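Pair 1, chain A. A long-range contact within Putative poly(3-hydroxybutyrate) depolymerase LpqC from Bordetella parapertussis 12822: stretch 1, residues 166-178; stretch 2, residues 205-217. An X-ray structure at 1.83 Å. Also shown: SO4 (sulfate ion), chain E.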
# COMPACT_ATOMS: atom_id res chain seq x y z
N PHE A 166 -2.56 4.38 -10.68
CA PHE A 166 -1.33 4.54 -9.91
C PHE A 166 -0.10 4.85 -10.73
O PHE A 166 0.29 4.07 -11.62
CB PHE A 166 -1.08 3.28 -9.04
CG PHE A 166 -2.30 2.87 -8.26
CD1 PHE A 166 -3.11 1.80 -8.70
CD2 PHE A 166 -2.68 3.59 -7.13
CE1 PHE A 166 -4.24 1.44 -7.99
CE2 PHE A 166 -3.83 3.25 -6.40
CZ PHE A 166 -4.61 2.16 -6.83
N HIS A 167 0.52 5.99 -10.44
CA HIS A 167 1.79 6.41 -11.07
C HIS A 167 3.06 5.74 -10.49
O HIS A 167 4.04 5.45 -11.22
CB HIS A 167 1.91 7.91 -10.92
CG HIS A 167 3.21 8.46 -11.39
ND1 HIS A 167 3.53 8.59 -12.73
CD2 HIS A 167 4.29 8.93 -10.71
CE1 HIS A 167 4.74 9.10 -12.85
NE2 HIS A 167 5.22 9.31 -11.63
N ALA A 168 3.04 5.49 -9.19
CA ALA A 168 4.17 4.85 -8.49
C ALA A 168 3.62 4.11 -7.31
O ALA A 168 2.63 4.56 -6.70
CB ALA A 168 5.20 5.89 -8.02
N VAL A 169 4.26 2.99 -6.94
CA VAL A 169 3.79 2.11 -5.89
C VAL A 169 5.03 1.53 -5.17
O VAL A 169 5.97 1.04 -5.81
CB VAL A 169 2.93 0.92 -6.41
CG1 VAL A 169 2.49 -0.01 -5.23
CG2 VAL A 169 1.67 1.47 -7.20
N THR A 170 5.00 1.64 -3.86
CA THR A 170 6.04 1.11 -2.98
C THR A 170 5.44 0.30 -1.83
O THR A 170 4.58 0.79 -1.09
CB THR A 170 6.86 2.24 -2.42
OG1 THR A 170 7.55 2.89 -3.48
CG2 THR A 170 7.88 1.70 -1.37
N ALA A 171 5.93 -0.94 -1.66
CA ALA A 171 5.52 -1.73 -0.53
C ALA A 171 6.74 -1.84 0.38
O ALA A 171 7.80 -2.28 -0.04
CB ALA A 171 5.06 -3.13 -0.98
N ALA A 172 6.59 -1.38 1.62
CA ALA A 172 7.73 -1.25 2.47
C ALA A 172 7.66 -2.27 3.63
O ALA A 172 6.66 -2.33 4.34
CB ALA A 172 7.78 0.20 3.02
N ASN A 173 8.72 -3.04 3.86
CA ASN A 173 8.72 -4.05 4.97
C ASN A 173 7.42 -4.87 5.12
O ASN A 173 6.93 -4.99 6.23
CB ASN A 173 9.06 -3.41 6.37
CG ASN A 173 10.45 -2.78 6.40
OD1 ASN A 173 11.34 -3.18 5.64
ND2 ASN A 173 10.62 -1.72 7.24
N PRO A 174 6.84 -5.41 4.03
CA PRO A 174 5.73 -6.35 4.29
C PRO A 174 6.17 -7.51 5.18
O PRO A 174 7.30 -8.01 5.00
CB PRO A 174 5.39 -6.90 2.88
CG PRO A 174 5.85 -5.79 1.93
CD PRO A 174 7.12 -5.27 2.57
N GLY A 175 5.28 -7.99 6.08
CA GLY A 175 5.61 -9.13 6.95
C GLY A 175 5.77 -10.43 6.16
O GLY A 175 6.58 -11.27 6.52
N TRP A 176 5.01 -10.61 5.08
CA TRP A 176 5.16 -11.77 4.19
C TRP A 176 4.39 -11.47 2.89
O TRP A 176 3.73 -10.45 2.80
CB TRP A 176 4.65 -13.08 4.86
CG TRP A 176 3.19 -13.24 4.85
CD1 TRP A 176 2.27 -12.45 5.51
CD2 TRP A 176 2.43 -14.26 4.18
NE1 TRP A 176 1.00 -12.92 5.26
CE2 TRP A 176 1.07 -14.04 4.48
CE3 TRP A 176 2.78 -15.37 3.40
CZ2 TRP A 176 0.03 -14.86 3.98
CZ3 TRP A 176 1.73 -16.22 2.90
CH2 TRP A 176 0.39 -15.94 3.20
N TYR A 177 4.49 -12.35 1.91
CA TYR A 177 4.08 -11.98 0.56
C TYR A 177 3.20 -13.06 -0.05
O TYR A 177 3.40 -14.28 0.14
CB TYR A 177 5.32 -11.82 -0.34
CG TYR A 177 6.25 -10.70 0.03
CD1 TYR A 177 6.16 -9.44 -0.62
CD2 TYR A 177 7.18 -10.86 1.08
CE1 TYR A 177 7.00 -8.40 -0.28
CE2 TYR A 177 8.03 -9.80 1.44
CZ TYR A 177 7.92 -8.59 0.74
OH TYR A 177 8.74 -7.56 1.09
N THR A 178 2.30 -12.60 -0.90
CA THR A 178 1.61 -13.49 -1.86
C THR A 178 2.61 -13.69 -3.01
O THR A 178 2.99 -12.73 -3.71
CB THR A 178 0.39 -12.74 -2.45
OG1 THR A 178 -0.62 -12.60 -1.41
CG2 THR A 178 -0.23 -13.58 -3.58
N ALA A 205 5.06 -6.63 -14.67
CA ALA A 205 5.54 -5.55 -15.52
C ALA A 205 5.68 -4.24 -14.76
O ALA A 205 6.49 -3.36 -15.12
CB ALA A 205 4.59 -5.36 -16.72
N TYR A 206 4.84 -4.08 -13.72
CA TYR A 206 4.69 -2.79 -13.07
C TYR A 206 6.00 -2.42 -12.36
O TYR A 206 6.62 -3.29 -11.73
CB TYR A 206 3.50 -2.79 -12.10
CG TYR A 206 3.15 -1.33 -11.69
CD1 TYR A 206 3.83 -0.71 -10.65
CD2 TYR A 206 2.18 -0.58 -12.39
CE1 TYR A 206 3.57 0.60 -10.30
CE2 TYR A 206 1.90 0.75 -12.04
CZ TYR A 206 2.61 1.32 -10.97
OH TYR A 206 2.33 2.63 -10.59
N PRO A 207 6.43 -1.16 -12.45
CA PRO A 207 7.67 -0.77 -11.72
C PRO A 207 7.51 -0.58 -10.20
O PRO A 207 7.87 0.48 -9.65
CB PRO A 207 8.08 0.53 -12.42
CG PRO A 207 6.73 1.19 -12.73
CD PRO A 207 5.87 -0.03 -13.23
N MSE A 208 7.00 -1.59 -9.52
CA MSE A 208 6.76 -1.50 -8.10
C MSE A 208 8.10 -1.49 -7.39
O MSE A 208 8.95 -2.25 -7.78
CB MSE A 208 5.98 -2.77 -7.64
CG MSE A 208 5.70 -2.71 -6.16
SE MSE A 208 4.36 -4.12 -5.71
CE MSE A 208 3.21 -3.60 -7.16
N THR A 209 8.27 -0.66 -6.34
CA THR A 209 9.45 -0.71 -5.46
C THR A 209 9.10 -1.58 -4.25
O THR A 209 8.06 -1.39 -3.58
CB THR A 209 9.86 0.69 -4.94
OG1 THR A 209 10.09 1.55 -6.05
CG2 THR A 209 11.12 0.65 -4.08
N ILE A 210 9.98 -2.52 -3.96
CA ILE A 210 9.94 -3.22 -2.71
C ILE A 210 10.96 -2.53 -1.85
O ILE A 210 12.16 -2.57 -2.17
CB ILE A 210 10.30 -4.68 -2.88
CG1 ILE A 210 9.29 -5.34 -3.86
CG2 ILE A 210 10.41 -5.35 -1.50
CD1 ILE A 210 9.96 -6.64 -4.53
N LEU A 211 10.50 -1.86 -0.78
CA LEU A 211 11.42 -1.06 0.03
C LEU A 211 11.68 -1.83 1.33
O LEU A 211 10.73 -2.06 2.12
CB LEU A 211 10.86 0.30 0.34
CG LEU A 211 11.72 1.43 0.89
CD1 LEU A 211 12.89 1.84 -0.07
CD2 LEU A 211 10.85 2.70 1.17
N ALA A 212 12.93 -2.21 1.53
CA ALA A 212 13.27 -3.16 2.62
C ALA A 212 14.37 -2.59 3.53
O ALA A 212 15.48 -2.34 3.07
CB ALA A 212 13.66 -4.53 2.03
N GLY A 213 14.07 -2.40 4.82
CA GLY A 213 15.08 -1.96 5.78
C GLY A 213 15.98 -3.12 6.09
O GLY A 213 15.49 -4.24 6.38
N ASP A 214 17.29 -2.92 6.03
CA ASP A 214 18.22 -4.03 6.26
C ASP A 214 18.45 -4.37 7.73
O ASP A 214 19.16 -5.33 8.05
CB ASP A 214 19.53 -3.87 5.47
CG ASP A 214 20.47 -2.80 6.02
OD1 ASP A 214 20.23 -2.24 7.13
OD2 ASP A 214 21.48 -2.53 5.32
N GLN A 215 17.85 -3.58 8.61
CA GLN A 215 17.77 -3.86 10.02
C GLN A 215 16.38 -4.42 10.42
O GLN A 215 16.10 -4.59 11.60
CB GLN A 215 18.10 -2.60 10.84
CG GLN A 215 19.53 -2.04 10.64
CD GLN A 215 20.61 -3.10 10.83
OE1 GLN A 215 21.29 -3.46 9.88
NE2 GLN A 215 20.72 -3.63 12.06
N ASP A 216 15.51 -4.74 9.44
CA ASP A 216 14.22 -5.38 9.80
C ASP A 216 14.48 -6.87 9.88
O ASP A 216 14.10 -7.67 8.99
CB ASP A 216 13.11 -5.01 8.79
CG ASP A 216 11.70 -5.24 9.34
OD1 ASP A 216 11.50 -6.01 10.30
OD2 ASP A 216 10.75 -4.65 8.79
N ILE A 217 15.20 -7.24 10.95
CA ILE A 217 15.79 -8.57 11.05
C ILE A 217 15.52 -9.21 12.41
O ILE A 217 16.06 -10.25 12.70
CB ILE A 217 17.35 -8.58 10.75
CG1 ILE A 217 18.11 -7.64 11.73
CG2 ILE A 217 17.63 -8.26 9.25
CD1 ILE A 217 19.61 -7.91 11.84
S SO4 E . 3.39 -7.37 9.33
O1 SO4 E . 3.31 -7.03 7.91
O2 SO4 E . 2.60 -8.60 9.51
O3 SO4 E . 4.71 -7.64 9.83
O4 SO4 E . 2.69 -6.43 10.18
O HOH W 1 6.65 2.65 -8.66
O HOH W 2 7.95 3.36 -6.45
O HOH W 3 12.92 -5.43 5.30

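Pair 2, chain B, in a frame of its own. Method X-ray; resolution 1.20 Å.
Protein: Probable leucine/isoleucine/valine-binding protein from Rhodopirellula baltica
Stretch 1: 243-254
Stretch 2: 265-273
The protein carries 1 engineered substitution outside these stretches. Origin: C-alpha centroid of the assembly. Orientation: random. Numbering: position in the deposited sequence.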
# COMPACT_ATOMS: atom_id res chain seq x y z
N PRO B 243 -20.88 13.81 -1.22
CA PRO B 243 -20.25 13.87 0.09
C PRO B 243 -18.76 14.14 -0.05
O PRO B 243 -18.24 14.14 -1.17
CB PRO B 243 -20.42 12.44 0.60
CG PRO B 243 -20.29 11.61 -0.66
CD PRO B 243 -21.04 12.42 -1.70
N GLN B 244 -18.07 14.34 1.06
CA GLN B 244 -16.61 14.32 1.03
C GLN B 244 -16.16 12.88 0.86
O GLN B 244 -16.46 12.03 1.71
CB GLN B 244 -16.04 14.88 2.33
CG GLN B 244 -14.53 14.78 2.43
CD GLN B 244 -13.82 15.66 1.42
OE1 GLN B 244 -13.92 16.88 1.47
NE2 GLN B 244 -13.07 15.04 0.51
N PHE B 245 -15.45 12.59 -0.23
CA PHE B 245 -14.89 11.26 -0.44
C PHE B 245 -13.47 11.22 0.10
O PHE B 245 -12.71 12.17 -0.08
CB PHE B 245 -14.88 10.90 -1.93
CG PHE B 245 -16.25 10.64 -2.49
CD1 PHE B 245 -16.92 9.47 -2.18
CD2 PHE B 245 -16.87 11.57 -3.32
CE1 PHE B 245 -18.17 9.21 -2.69
CE2 PHE B 245 -18.13 11.31 -3.83
CZ PHE B 245 -18.78 10.13 -3.51
N LEU B 246 -13.14 10.13 0.78
CA LEU B 246 -11.78 9.93 1.29
C LEU B 246 -11.30 8.55 0.89
O LEU B 246 -11.94 7.55 1.21
CB LEU B 246 -11.73 10.03 2.82
CG LEU B 246 -12.25 11.33 3.43
CD1 LEU B 246 -13.73 11.23 3.81
CD2 LEU B 246 -11.41 11.74 4.62
N ALA B 247 -10.15 8.48 0.22
CA ALA B 247 -9.61 7.22 -0.28
C ALA B 247 -8.45 6.77 0.59
O ALA B 247 -7.55 7.57 0.90
CB ALA B 247 -9.13 7.41 -1.71
N VAL B 248 -8.44 5.51 0.97
CA VAL B 248 -7.25 4.97 1.64
C VAL B 248 -6.12 4.80 0.64
O VAL B 248 -6.33 4.86 -0.59
CB VAL B 248 -7.51 3.66 2.41
CG1 VAL B 248 -8.57 3.87 3.50
CG2 VAL B 248 -7.90 2.53 1.47
N SER B 249 -4.93 4.55 1.16
CA SER B 249 -3.72 4.44 0.35
C SER B 249 -3.84 3.47 -0.82
O SER B 249 -3.39 3.76 -1.94
CB SER B 249 -2.58 3.99 1.26
OG SER B 249 -2.92 2.77 1.88
N PHE B 250 -4.43 2.31 -0.55
CA PHE B 250 -4.48 1.20 -1.49
C PHE B 250 -5.31 1.52 -2.73
O PHE B 250 -5.14 0.88 -3.75
CB PHE B 250 -5.05 -0.03 -0.77
CG PHE B 250 -4.95 -1.32 -1.55
CD1 PHE B 250 -5.95 -1.71 -2.43
CD2 PHE B 250 -3.86 -2.16 -1.37
CE1 PHE B 250 -5.85 -2.89 -3.13
CE2 PHE B 250 -3.75 -3.33 -2.08
CZ PHE B 250 -4.75 -3.71 -2.97
N VAL B 251 -6.23 2.49 -2.64
CA VAL B 251 -7.05 2.84 -3.80
C VAL B 251 -6.19 3.16 -5.01
O VAL B 251 -6.51 2.77 -6.12
CB VAL B 251 -7.98 4.03 -3.47
CG1 VAL B 251 -8.72 4.52 -4.71
CG2 VAL B 251 -8.97 3.65 -2.38
N GLY B 252 -5.09 3.87 -4.78
CA GLY B 252 -4.22 4.33 -5.85
C GLY B 252 -4.65 5.72 -6.29
O GLY B 252 -5.40 5.87 -7.26
N ALA B 253 -4.20 6.73 -5.55
CA ALA B 253 -4.68 8.10 -5.76
C ALA B 253 -4.29 8.64 -7.12
O ALA B 253 -5.02 9.43 -7.70
CB ALA B 253 -4.18 9.01 -4.65
N ASP B 254 -3.13 8.23 -7.62
CA ASP B 254 -2.71 8.71 -8.93
C ASP B 254 -3.58 8.12 -10.04
O ASP B 254 -4.02 8.83 -10.94
CB ASP B 254 -1.23 8.42 -9.13
CG ASP B 254 -0.37 9.15 -8.12
OD1 ASP B 254 -0.33 10.39 -8.19
OD2 ASP B 254 0.24 8.48 -7.25
N ASN B 265 -11.24 16.37 -8.14
CA ASN B 265 -10.94 17.60 -7.42
C ASN B 265 -11.69 17.65 -6.09
O ASN B 265 -12.92 17.61 -6.06
CB ASN B 265 -11.30 18.82 -8.28
CG ASN B 265 -10.62 20.10 -7.81
OD1 ASN B 265 -10.21 20.22 -6.66
ND2 ASN B 265 -10.49 21.06 -8.72
N GLY B 266 -10.94 17.71 -5.00
CA GLY B 266 -11.55 17.78 -3.68
C GLY B 266 -11.49 16.48 -2.90
O GLY B 266 -11.74 16.48 -1.69
N ILE B 267 -11.14 15.38 -3.56
CA ILE B 267 -11.00 14.10 -2.87
C ILE B 267 -9.77 14.14 -1.97
O ILE B 267 -8.72 14.66 -2.35
CB ILE B 267 -10.87 12.94 -3.87
CG1 ILE B 267 -12.17 12.78 -4.65
CG2 ILE B 267 -10.54 11.64 -3.16
CD1 ILE B 267 -12.09 11.74 -5.74
N VAL B 268 -9.90 13.59 -0.76
CA VAL B 268 -8.77 13.45 0.15
C VAL B 268 -8.33 12.00 0.14
O VAL B 268 -9.18 11.10 0.14
CB VAL B 268 -9.15 13.89 1.58
CG1 VAL B 268 -8.07 13.54 2.58
CG2 VAL B 268 -9.44 15.39 1.61
N ALA B 269 -7.03 11.75 0.09
CA ALA B 269 -6.53 10.39 0.06
C ALA B 269 -5.35 10.26 1.03
O ALA B 269 -4.38 11.02 0.93
CB ALA B 269 -6.10 9.99 -1.36
N THR B 270 -5.44 9.31 1.95
CA THR B 270 -4.35 9.11 2.89
C THR B 270 -3.27 8.24 2.27
O THR B 270 -3.56 7.19 1.69
CB THR B 270 -4.84 8.50 4.21
OG1 THR B 270 -5.70 7.39 3.95
CG2 THR B 270 -5.61 9.51 5.03
N GLN B 271 -2.02 8.67 2.42
CA GLN B 271 -0.87 7.93 1.92
C GLN B 271 0.00 7.42 3.05
O GLN B 271 0.01 7.97 4.16
CB GLN B 271 -0.04 8.80 0.98
CG GLN B 271 -0.84 9.47 -0.13
CD GLN B 271 -1.66 8.49 -0.94
OE1 GLN B 271 -1.16 7.46 -1.37
NE2 GLN B 271 -2.93 8.80 -1.13
N VAL B 272 0.77 6.37 2.75
CA VAL B 272 1.70 5.79 3.70
C VAL B 272 3.14 6.18 3.39
O VAL B 272 4.09 5.65 3.98
CB VAL B 272 1.55 4.26 3.78
CG1 VAL B 272 0.17 3.89 4.29
CG2 VAL B 272 1.84 3.62 2.42
N VAL B 273 3.29 7.13 2.46
CA VAL B 273 4.57 7.69 2.05
C VAL B 273 4.37 9.20 1.93
O VAL B 273 3.24 9.67 1.75
CB VAL B 273 5.04 7.13 0.68
CG1 VAL B 273 5.32 5.64 0.79
CG2 VAL B 273 4.00 7.41 -0.41
O HOH W 4 -12.00 18.44 0.29
O HOH W 5 -4.62 6.57 -2.18
O HOH W 6 -1.92 6.21 -3.71

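Both pairs are built on two neighbouring parallel strands, and the 14 central residues superpose with an RMSD of 0.9 Å over N, CA and C. In pair 1 strands 168-172 and 209-213 approach to 4.7 Å with 29° between their N-to-C directions; in pair 2 strands 244-247 and 268-271 approach to 4.5 Å at 20°. The register agrees at the start: Thr170(A) bridges Thr209(A) as Leu246(B) bridges Val268(B), and Ala171(A) bridges Ile210(A) as Ala247(B) bridges Ala269(B).

The hydrogen bonds follow the same parallel ladder, in which one residue uses both its N and O toward the partner strand. That residue is Ala171(A) in pair 1, with Ala171(A) N to Thr209(A) O at 2.9 Å and Leu211(A) N to Ala171(A) O at 2.8 Å. Its match, Ala247(B), lies 0.4 Å away by CA and repeats the pattern: Ala247(B) N to Val268(B) O is 2.8 Å and Thr270(B) N to Ala247(B) O is 2.9 Å. The preceding rung is also common, from Thr209(A) N to Val169(A) O at 2.9 Å and from Val268(B) N to Phe245(B) O at 3.2 Å. The ladders part at the next rung. Asn173(A) N donates to Leu211(A) O at 2.8 Å with an angle of 156°, whereas the matched Ser249(B) N and Thr270(B) O are as close as 3.0 Å but have a poor angle and form no hydrogen bond. Ser249(B) has phi/psi of -52/-44 and Asn173(A) of 43/46, so both chains have left the extended form, in different ways.

Side chains fill this frame differently. At the first bridge, pair 1 places two threonines on one face, where water 2 joins Thr170(A) OG1 (3.0 Å) to Thr209(A) OG1 (2.8 Å). Pair 2 has an apolar contact instead, Leu246(B) CD2 to Val268(B) CG1 at 4.3 Å. On the face of the matched alanines, Ala171(A) and Ala247(B), Ile210(A) is matched by Ala269(B), whose CB packs 4.0 Å from Ala247(B) CB and 3.9 Å from Ala253(B) CB. Ile210(A) CG2 instead lies 3.8 Å from Tyr177(A) OH.

The strand entrances are fastened by side chains from opposite stretches. In pair 1 Tyr206(A), in the second stretch, donates from OH to Phe166(A) O at 2.7 Å, and its CE1 packs 3.7 Å from Val169(A) CG2. In pair 2 the first stretch supplies the link: Gln244(B) NE2 donates to Gly266(B) O at 2.9 Å, while water 4 connects Gln244(B) OE1 (2.7 Å) with the same Gly266(B) O (2.8 Å).

Just past strand 168-172, Asn173(A) OD1 accepts from Gly213(A) N at 3.0 Å, 171°, so its side chain extends the backbone ladder; water 3 donates to Asn173(A) OD1 (2.8 Å) and Gly213(A) O (3.0 Å). At the matched positions Ser249(B) OG lies 4.1 Å from Val272(B) CG1, with no hydrogen bond between the two residues. Separately, in pair 2 water 6 accepts from Ala253(B) N at 3.0 Å and lies 2.8 Å from Gln271(B) OE1, between the helix start and the second strand.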